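Local coordinates for cupin domain-containing protein (Rhodopseudomonas palustris, PDB 3LAG) that is of unknown function but, as a cupin-family metal-binding protein, carries a nickel ion on histidines inside its barrel and a calcium ion at its subunit interface, at residues B[28-33]-B[76-81]; B[36-41]-B[70-75]. All blocks are in the same frame, centred on the assembly; numbering follows the deposited sequence.

Interaction 1 of 2, residues B[28-33]-B[76-81]; sequences SATGHH and QHDVRN. With NI (nickel (II) ion), chain F.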
ATOM      1  N   SER B  28       4.706 -15.304  15.982  1.00  7.97           N
ATOM      2  CA  SER B  28       5.880 -14.978  15.180  1.00  7.82           C
ATOM      3  C   SER B  28       6.502 -13.639  15.576  1.00  7.58           C
ATOM      4  O   SER B  28       5.905 -12.850  16.324  1.00  7.65           O
ATOM      5  CB  SER B  28       5.523 -14.965  13.685  1.00  8.39           C
ATOM      6  OG  SER B  28       4.685 -13.874  13.351  1.00  8.11           O
ATOM      7  N   ALA B  29       7.704 -13.401  15.051  1.00  7.85           N
ATOM      8  CA  ALA B  29       8.422 -12.141  15.240  1.00  8.79           C
ATOM      9  C   ALA B  29       9.358 -11.880  14.067  1.00  9.15           C
ATOM     10  O   ALA B  29       9.917 -12.810  13.496  1.00  9.58           O
ATOM     11  CB  ALA B  29       9.204 -12.163  16.549  1.00 10.57           C
ATOM     12  N   THR B  30       9.536 -10.611  13.712  1.00  8.75           N
ATOM     13  CA  THR B  30      10.488 -10.238  12.666  1.00  8.97           C
ATOM     14  C   THR B  30      11.920 -10.355  13.158  1.00  9.63           C
ATOM     15  O   THR B  30      12.847 -10.503  12.358  1.00 10.11           O
ATOM     16  CB  THR B  30      10.298  -8.776  12.240  1.00  9.05           C
ATOM     17  OG1 THR B  30      10.407  -7.928  13.391  1.00  8.62           O
ATOM     18  CG2 THR B  30       8.926  -8.563  11.631  1.00  9.78           C
ATOM     19  N   GLY B  31      12.085 -10.288  14.476  1.00  8.62           N
ATOM     20  CA  GLY B  31      13.375 -10.001  15.070  1.00  9.66           C
ATOM     21  C   GLY B  31      13.632  -8.502  15.069  1.00  9.76           C
ATOM     22  O   GLY B  31      13.094  -7.762  14.240  1.00  9.38           O
ATOM     23  N   HIS B  32      14.437  -8.049  16.023  1.00  9.26           N
ATOM     24  CA  HIS B  32      14.806  -6.645  16.114  0.50  9.06           C
ATOM     25  C   HIS B  32      15.549  -6.200  14.864  1.00 10.32           C
ATOM     26  O   HIS B  32      16.442  -6.897  14.371  1.00 10.29           O
ATOM     27  CB  HIS B  32      15.681  -6.411  17.343  0.50 10.64           C
ATOM     28  CG  HIS B  32      15.859  -4.966  17.675  0.50 13.79           C
ATOM     29  ND1 HIS B  32      16.803  -4.170  17.063  0.50 16.22           N
ATOM     30  CD2 HIS B  32      15.204  -4.168  18.550  0.50 14.15           C
ATOM     31  CE1 HIS B  32      16.722  -2.944  17.548  0.50 15.30           C
ATOM     32  NE2 HIS B  32      15.761  -2.917  18.453  0.50 15.79           N
ATOM     33  N   HIS B  33      15.173  -5.038  14.344  1.00 10.44           N
ATOM     34  CA  HIS B  33      15.814  -4.507  13.161  1.00 10.88           C
ATOM     35  C   HIS B  33      15.752  -2.999  13.246  1.00 10.26           C
ATOM     36  O   HIS B  33      14.981  -2.446  14.029  1.00 10.25           O
ATOM     37  CB  HIS B  33      15.122  -5.022  11.893  1.00 11.51           C
ATOM     38  CG  HIS B  33      13.656  -4.728  11.849  1.00 11.41           C
ATOM     39  ND1 HIS B  33      12.714  -5.539  12.444  1.00 10.88           N
ATOM     40  CD2 HIS B  33      12.972  -3.698  11.299  1.00 11.57           C
ATOM     41  CE1 HIS B  33      11.512  -5.031  12.248  1.00  9.92           C
ATOM     42  NE2 HIS B  33      11.642  -3.916  11.555  1.00 10.73           N
ATOM     43  N   GLN B  76      13.696   1.654  15.467  1.00 11.34           N
ATOM     44  CA  GLN B  76      14.369   0.419  15.872  1.00 13.23           C
ATOM     45  C   GLN B  76      13.372  -0.388  16.676  1.00 10.95           C
ATOM     46  O   GLN B  76      12.873   0.079  17.702  1.00 11.77           O
ATOM     47  CB  GLN B  76      15.580   0.707  16.774  1.00 17.06           C
ATOM     48  CG  GLN B  76      16.635   1.618  16.192  1.00 20.63           C
ATOM     49  CD  GLN B  76      17.856   1.729  17.096  1.00 23.87           C
ATOM     50  OE1 GLN B  76      18.984   1.497  16.664  1.00 26.83           O
ATOM     51  NE2 GLN B  76      17.631   2.074  18.359  1.00 26.78           N
ATOM     52  N   HIS B  77      13.067  -1.602  16.235  1.00  9.79           N
ATOM     53  CA  HIS B  77      12.044  -2.372  16.925  1.00  9.93           C
ATOM     54  C   HIS B  77      12.077  -3.847  16.547  1.00  7.18           C
ATOM     55  O   HIS B  77      12.648  -4.223  15.518  1.00  8.68           O
ATOM     56  CB  HIS B  77      10.631  -1.765  16.698  1.00 11.52           C
ATOM     57  CG  HIS B  77      10.183  -1.738  15.264  1.00 10.75           C
ATOM     58  ND1 HIS B  77       9.082  -1.014  14.850  1.00 11.74           N
ATOM     59  CD2 HIS B  77      10.673  -2.337  14.153  1.00 11.67           C
ATOM     60  CE1 HIS B  77       8.915  -1.171  13.551  1.00 12.67           C
ATOM     61  NE2 HIS B  77       9.858  -1.978  13.105  1.00 13.47           N
ATOM     62  N   ASP B  78      11.451  -4.662  17.387  1.00  8.72           N
ATOM     63  CA  ASP B  78      11.035  -6.008  16.992  1.00  8.85           C
ATOM     64  C   ASP B  78       9.523  -5.952  16.875  1.00  9.29           C
ATOM     65  O   ASP B  78       8.874  -5.329  17.702  1.00 10.24           O
ATOM     66  CB  ASP B  78      11.428  -7.018  18.072  1.00  9.13           C
ATOM     67  CG  ASP B  78      11.101  -8.461  17.698  1.00  9.10           C
ATOM     68  OD1 ASP B  78      10.881  -8.768  16.505  1.00  9.82           O
ATOM     69  OD2 ASP B  78      11.121  -9.289  18.633  1.00 10.74           O
ATOM     70  N   VAL B  79       8.959  -6.578  15.853  1.00  8.32           N
ATOM     71  CA  VAL B  79       7.517  -6.613  15.709  1.00  9.53           C
ATOM     72  C   VAL B  79       7.063  -8.061  15.813  1.00  8.46           C
ATOM     73  O   VAL B  79       7.643  -8.952  15.194  1.00  8.85           O
ATOM     74  CB  VAL B  79       7.095  -5.954  14.401  1.00 11.95           C
ATOM     75  CG1 VAL B  79       5.678  -6.327  14.040  1.00 15.39           C
ATOM     76  CG2 VAL B  79       7.279  -4.436  14.526  1.00 11.40           C
ATOM     77  N   ARG B  80       6.041  -8.286  16.629  1.00  8.07           N
ATOM     78  CA  ARG B  80       5.597  -9.634  16.933  1.00  7.84           C
ATOM     79  C   ARG B  80       4.098  -9.773  16.836  1.00  7.55           C
ATOM     80  O   ARG B  80       3.361  -8.791  16.931  1.00  8.75           O
ATOM     81  CB  ARG B  80       6.016 -10.007  18.349  1.00  9.00           C
ATOM     82  CG  ARG B  80       7.473  -9.710  18.629  1.00 10.44           C
ATOM     83  CD  ARG B  80       7.860 -10.097  20.036  1.00 12.38           C
ATOM     84  NE  ARG B  80       7.855 -11.539  20.253  1.00 14.24           N
ATOM     85  CZ  ARG B  80       8.920 -12.329  20.122  1.00 15.54           C
ATOM     86  NH1 ARG B  80       8.818 -13.630  20.358  1.00 17.17           N
ATOM     87  NH2 ARG B  80      10.088 -11.825  19.756  1.00 15.63           N
ATOM     88  N   ASN B  81       3.649 -11.011  16.676  1.00  7.19           N
ATOM     89  CA  ASN B  81       2.234 -11.301  16.704  1.00  7.24           C
ATOM     90  C   ASN B  81       1.877 -12.168  17.905  1.00  7.31           C
ATOM     91  O   ASN B  81       2.143 -13.377  17.912  1.00  8.60           O
ATOM     92  CB  ASN B  81       1.805 -11.973  15.408  1.00  7.41           C
ATOM     93  CG  ASN B  81       0.310 -12.120  15.306  1.00  6.50           C
ATOM     94  OD1 ASN B  81      -0.434 -11.732  16.217  1.00  6.96           O
ATOM     95  ND2 ASN B  81      -0.147 -12.670  14.187  1.00  6.59           N
TER
HETATM   96 NI    NI F  98      10.096  -2.607  11.089  0.90 10.16          NI
HETATM   97  O   HOH W   1      10.075  -3.674   8.996  1.00 12.08           O
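The packing is tight where T30 faces V79 and where H33 pairs with H77. T30 N donates to V79 O at 2.9 Å, and the hydroxyl returns the grip: T30 OG1 accepts from V79 N at 3.2 Å, nearly straight (167°). With chi1 at 56°, T30 OG1 sits between the backbone N and the carbonyl carbon, from where it also donates to G31 O at 2.8 Å. G31 O also takes H33 ND1 at 2.9 Å, in the ring plane, so T30 and G31 form a second shell that fixes the rotation of the H33 imidazole. An alanine in place of T30 would probably leave V79 N without its acceptor and take from G31 O one of its two donors, so that the carbonyl holding H33 ND1 is less firmly placed.

H33 and H77 form an antiparallel hydrogen-bonded pair, and their rings turn obliquely to one another, planes 72° apart. H33 NE2 and H77 NE2 each reach the nickel at 2.1 Å, with H35 as third histidine. This is the metal centre of a cupin barrel: H33 and H35 fit the His-X-His of the first cupin motif, H77 the histidine of the second. N81 matches that motif's asparagine, its OD1 hydrogen-bonded to S83 and its ND2 to L24 O and A85 O. V79 CG2 lies over the centre of the H77 ring, as suits a branched aliphatic facing the interior.

R80 and A29 are also close: the small methyl lets the guanidinium lie directly against it, R80 NH2 3.3 Å from A29 CB. D78 OD2 meets R80 NH2 in the guanidinium plane, a 3.0 Å salt bridge that fixes how the group is turned, while NE turns to E82. Toward solvent the contact slackens: the exposed H32 ring, seen in two conformers, merely rests over H77 N, with H32 CE1 3.9 Å from Q76 CB.

Interaction 2 of 2, residues B[36-41]-B[70-75]; sequences GMDYVV and ARKAGV. With CA (calcium ion), chain D.
Y39 and R71 meet ring against aliphatic stem. R71 CB sits over one face of the phenol, displaced toward the rim and 3.3 Å from Y39 CZ, a CH-pi contact. The two side chains cross obliquely, ring and guanidinium planes 67° apart. Chi2 of R71 (-70°) turns CD aside, and the later torsions take the guanidinium to the backbone, R71 NH1 donating to A70 O at 2.9 Å. Arginine suits this rim: its methylenes cover the ring and its charge stays in solvent. H35 stacks on the ring too, and V75 crosses Y39 at about a right angle, its CG1 3.7 Å from Y39 OH. Backbone bonds in both directions tie Y39 to R71.

D38 works with two oxygens. D38 OD1 accepts A73 N on its anti lone pair at 2.8 Å and 171°, while D38 OD2 binds calcium at 2.4 Å beside D15 and E16 of the second subunit. K72, bent at chi2, donates from NZ to two calcium waters, at 2.7 and 3.1 Å; its charge probably offsets part of the acidic cluster. The A73 methyl packs on G36.

K72 to V75 form a type II turn, with G74 at its third position, where any side chain would strike the carbonyl oxygen of A73. This glycine, three residues ahead of H77, matches the glycine of the second cupin motif, and Y39 stands where the first often has its metal-binding glutamate.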
ATOM      1  N   GLY B  36      16.517   2.051   7.915  1.00  9.23           N
ATOM      2  CA  GLY B  36      17.407   3.029   7.331  1.00 10.29           C
ATOM      3  C   GLY B  36      16.739   3.926   6.309  1.00  9.98           C
ATOM      4  O   GLY B  36      17.388   4.827   5.779  1.00 10.01           O
HETATM    5  N   MSE B  37      15.453   3.673   6.044  1.00  9.56           N
HETATM    6  CA  MSE B  37      14.683   4.430   5.063  1.00  9.46           C
HETATM    7  C   MSE B  37      13.352   4.852   5.662  1.00  8.44           C
HETATM    8  O   MSE B  37      12.719   4.079   6.386  1.00  8.30           O
HETATM    9  CB  MSE B  37      14.423   3.590   3.807  1.00  9.08           C
HETATM   10  CG  MSE B  37      15.650   3.332   2.957  1.00 11.03           C
HETATM   11 SE   MSE B  37      15.299   2.150   1.510  0.65 12.80          SE
HETATM   12  CE  MSE B  37      15.567   0.476   2.460  1.00 13.68           C
ATOM     13  N   ASP B  38      12.929   6.079   5.365  1.00  8.45           N
ATOM     14  CA  ASP B  38      11.555   6.480   5.643  1.00  8.09           C
ATOM     15  C   ASP B  38      10.631   5.492   4.950  1.00  7.71           C
ATOM     16  O   ASP B  38      10.964   4.941   3.889  1.00  8.03           O
ATOM     17  CB  ASP B  38      11.270   7.878   5.097  1.00  8.85           C
ATOM     18  CG  ASP B  38      12.050   8.969   5.811  1.00  9.83           C
ATOM     19  OD1 ASP B  38      12.647   8.748   6.890  1.00  9.67           O
ATOM     20  OD2 ASP B  38      12.042  10.081   5.281  1.00 11.78           O
ATOM     21  N   TYR B  39       9.461   5.280   5.532  1.00  7.38           N
ATOM     22  CA  TYR B  39       8.559   4.289   4.983  1.00  7.55           C
ATOM     23  C   TYR B  39       7.101   4.567   5.287  1.00  7.78           C
ATOM     24  O   TYR B  39       6.762   5.471   6.063  1.00  8.83           O
ATOM     25  CB  TYR B  39       8.959   2.868   5.403  1.00  7.35           C
ATOM     26  CG  TYR B  39       8.878   2.551   6.875  1.00  8.18           C
ATOM     27  CD1 TYR B  39       7.797   1.846   7.396  1.00  9.10           C
ATOM     28  CD2 TYR B  39       9.894   2.923   7.744  1.00  8.81           C
ATOM     29  CE1 TYR B  39       7.728   1.530   8.730  1.00  9.11           C
ATOM     30  CE2 TYR B  39       9.831   2.610   9.088  1.00  9.69           C
ATOM     31  CZ  TYR B  39       8.747   1.919   9.572  1.00 10.21           C
ATOM     32  OH  TYR B  39       8.694   1.597  10.908  1.00 11.26           O
ATOM     33  N   VAL B  40       6.254   3.791   4.626  1.00  6.81           N
ATOM     34  CA  VAL B  40       4.817   3.822   4.802  1.00  6.67           C
ATOM     35  C   VAL B  40       4.362   2.399   5.094  1.00  6.07           C
ATOM     36  O   VAL B  40       4.825   1.447   4.462  1.00  6.22           O
ATOM     37  CB  VAL B  40       4.119   4.319   3.513  1.00  8.39           C
ATOM     38  CG1 VAL B  40       2.588   4.177   3.597  1.00  8.00           C
ATOM     39  CG2 VAL B  40       4.522   5.756   3.195  1.00 10.27           C
ATOM     40  N   VAL B  41       3.473   2.267   6.070  1.00  5.88           N
ATOM     41  CA  VAL B  41       2.836   0.996   6.372  1.00  6.84           C
ATOM     42  C   VAL B  41       1.414   1.023   5.836  1.00  6.63           C
ATOM     43  O   VAL B  41       0.665   1.973   6.090  1.00  6.72           O
ATOM     44  CB  VAL B  41       2.789   0.758   7.899  1.00  9.03           C
ATOM     45  CG1 VAL B  41       2.072  -0.546   8.237  1.00  9.46           C
ATOM     46  CG2 VAL B  41       4.199   0.777   8.474  1.00 10.53           C
ATOM     47  N   ALA B  70       2.904   6.922   8.031  1.00  8.95           N
ATOM     48  CA  ALA B  70       4.289   7.185   7.678  1.00  9.36           C
ATOM     49  C   ALA B  70       5.180   7.040   8.900  1.00  7.53           C
ATOM     50  O   ALA B  70       4.777   7.362  10.034  1.00  7.83           O
ATOM     51  CB  ALA B  70       4.429   8.586   7.094  1.00 10.48           C
ATOM     52  N   ARG B  71       6.406   6.593   8.654  1.00  7.38           N
ATOM     53  CA  ARG B  71       7.408   6.428   9.695  1.00  7.79           C
ATOM     54  C   ARG B  71       8.748   6.921   9.159  1.00  7.02           C
ATOM     55  O   ARG B  71       8.983   6.948   7.951  1.00  7.95           O
ATOM     56  CB  ARG B  71       7.504   4.960  10.115  1.00  8.81           C
ATOM     57  CG  ARG B  71       6.272   4.448  10.859  1.00  9.24           C
ATOM     58  CD  ARG B  71       6.202   5.081  12.228  1.00  9.70           C
ATOM     59  NE  ARG B  71       5.088   4.637  13.059  1.00 10.14           N
ATOM     60  CZ  ARG B  71       3.951   5.308  13.208  1.00  9.32           C
ATOM     61  NH1 ARG B  71       3.737   6.432  12.532  1.00  9.28           N
ATOM     62  NH2 ARG B  71       3.031   4.841  14.038  1.00 10.04           N
ATOM     63  N   LYS B  72       9.626   7.312  10.077  1.00  8.40           N
ATOM     64  CA  LYS B  72      10.932   7.857   9.738  1.00  9.63           C
ATOM     65  C   LYS B  72      12.051   6.843   9.901  1.00  9.53           C
ATOM     66  O   LYS B  72      12.017   6.001  10.803  1.00  9.71           O
ATOM     67  CB  LYS B  72      11.253   9.029  10.662  1.00 10.87           C
ATOM     68  CG  LYS B  72      10.420  10.265  10.415  1.00 13.29           C
ATOM     69  CD  LYS B  72      11.028  11.104   9.313  1.00 15.53           C
ATOM     70  CE  LYS B  72      10.437  12.496   9.302  1.00 16.59           C
ATOM     71  NZ  LYS B  72      11.144  13.344   8.312  1.00 16.37           N
ATOM     72  N   ALA B  73      13.055   6.946   9.035  1.00  8.98           N
ATOM     73  CA  ALA B  73      14.314   6.262   9.264  1.00  9.08           C
ATOM     74  C   ALA B  73      14.731   6.521  10.706  1.00  9.72           C
ATOM     75  O   ALA B  73      14.610   7.643  11.204  1.00  9.92           O
ATOM     76  CB  ALA B  73      15.377   6.773   8.306  1.00 10.28           C
ATOM     77  N   GLY B  74      15.213   5.480  11.372  1.00  9.71           N
ATOM     78  CA  GLY B  74      15.677   5.602  12.737  1.00 10.67           C
ATOM     79  C   GLY B  74      14.851   4.725  13.647  1.00 10.25           C
ATOM     80  O   GLY B  74      15.257   4.428  14.757  1.00 10.52           O
ATOM     81  N   VAL B  75      13.673   4.313  13.194  1.00 10.17           N
ATOM     82  CA  VAL B  75      12.881   3.379  13.980  1.00 10.90           C
ATOM     83  C   VAL B  75      13.689   2.111  14.215  1.00 10.46           C
ATOM     84  O   VAL B  75      14.297   1.577  13.287  1.00 11.59           O
ATOM     85  CB  VAL B  75      11.545   3.035  13.279  1.00 12.53           C
ATOM     86  CG1 VAL B  75      10.867   1.832  13.937  1.00 13.19           C
ATOM     87  CG2 VAL B  75      10.621   4.247  13.290  1.00 13.18           C
TER
HETATM   88 CA    CA D  99      12.853  12.161   4.393  0.50  3.66          CA
HETATM   89  O   HOH W   2       6.449   1.515  12.876  1.00 20.04           O
HETATM   90  O   HOH W   3      13.631  12.799   6.604  1.00 10.89           O
HETATM   91  O   HOH W   4      10.725  12.194   5.938  1.00 28.81           O

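Interaction 2 is nested in the chain loop closed by interaction 1, and the centres of the two lie about 15 Å apart. Strand 28-34 leads through H35 to strand 39-43, and the turn at 72-75 delivers strand 76-80, so both cupin motifs are shared between the contacts. They touch directly where H77 CE1 lies 3.8 Å from Y39 OH. Y39 OH stays 4.4 Å from the nickel ion, thus lining the metal pocket without binding it. The far end of interaction 2 serves another metal: the calcium at D38 OD2 is about 16 Å from the nickel, ion to ion, and joins the two subunits at the surface.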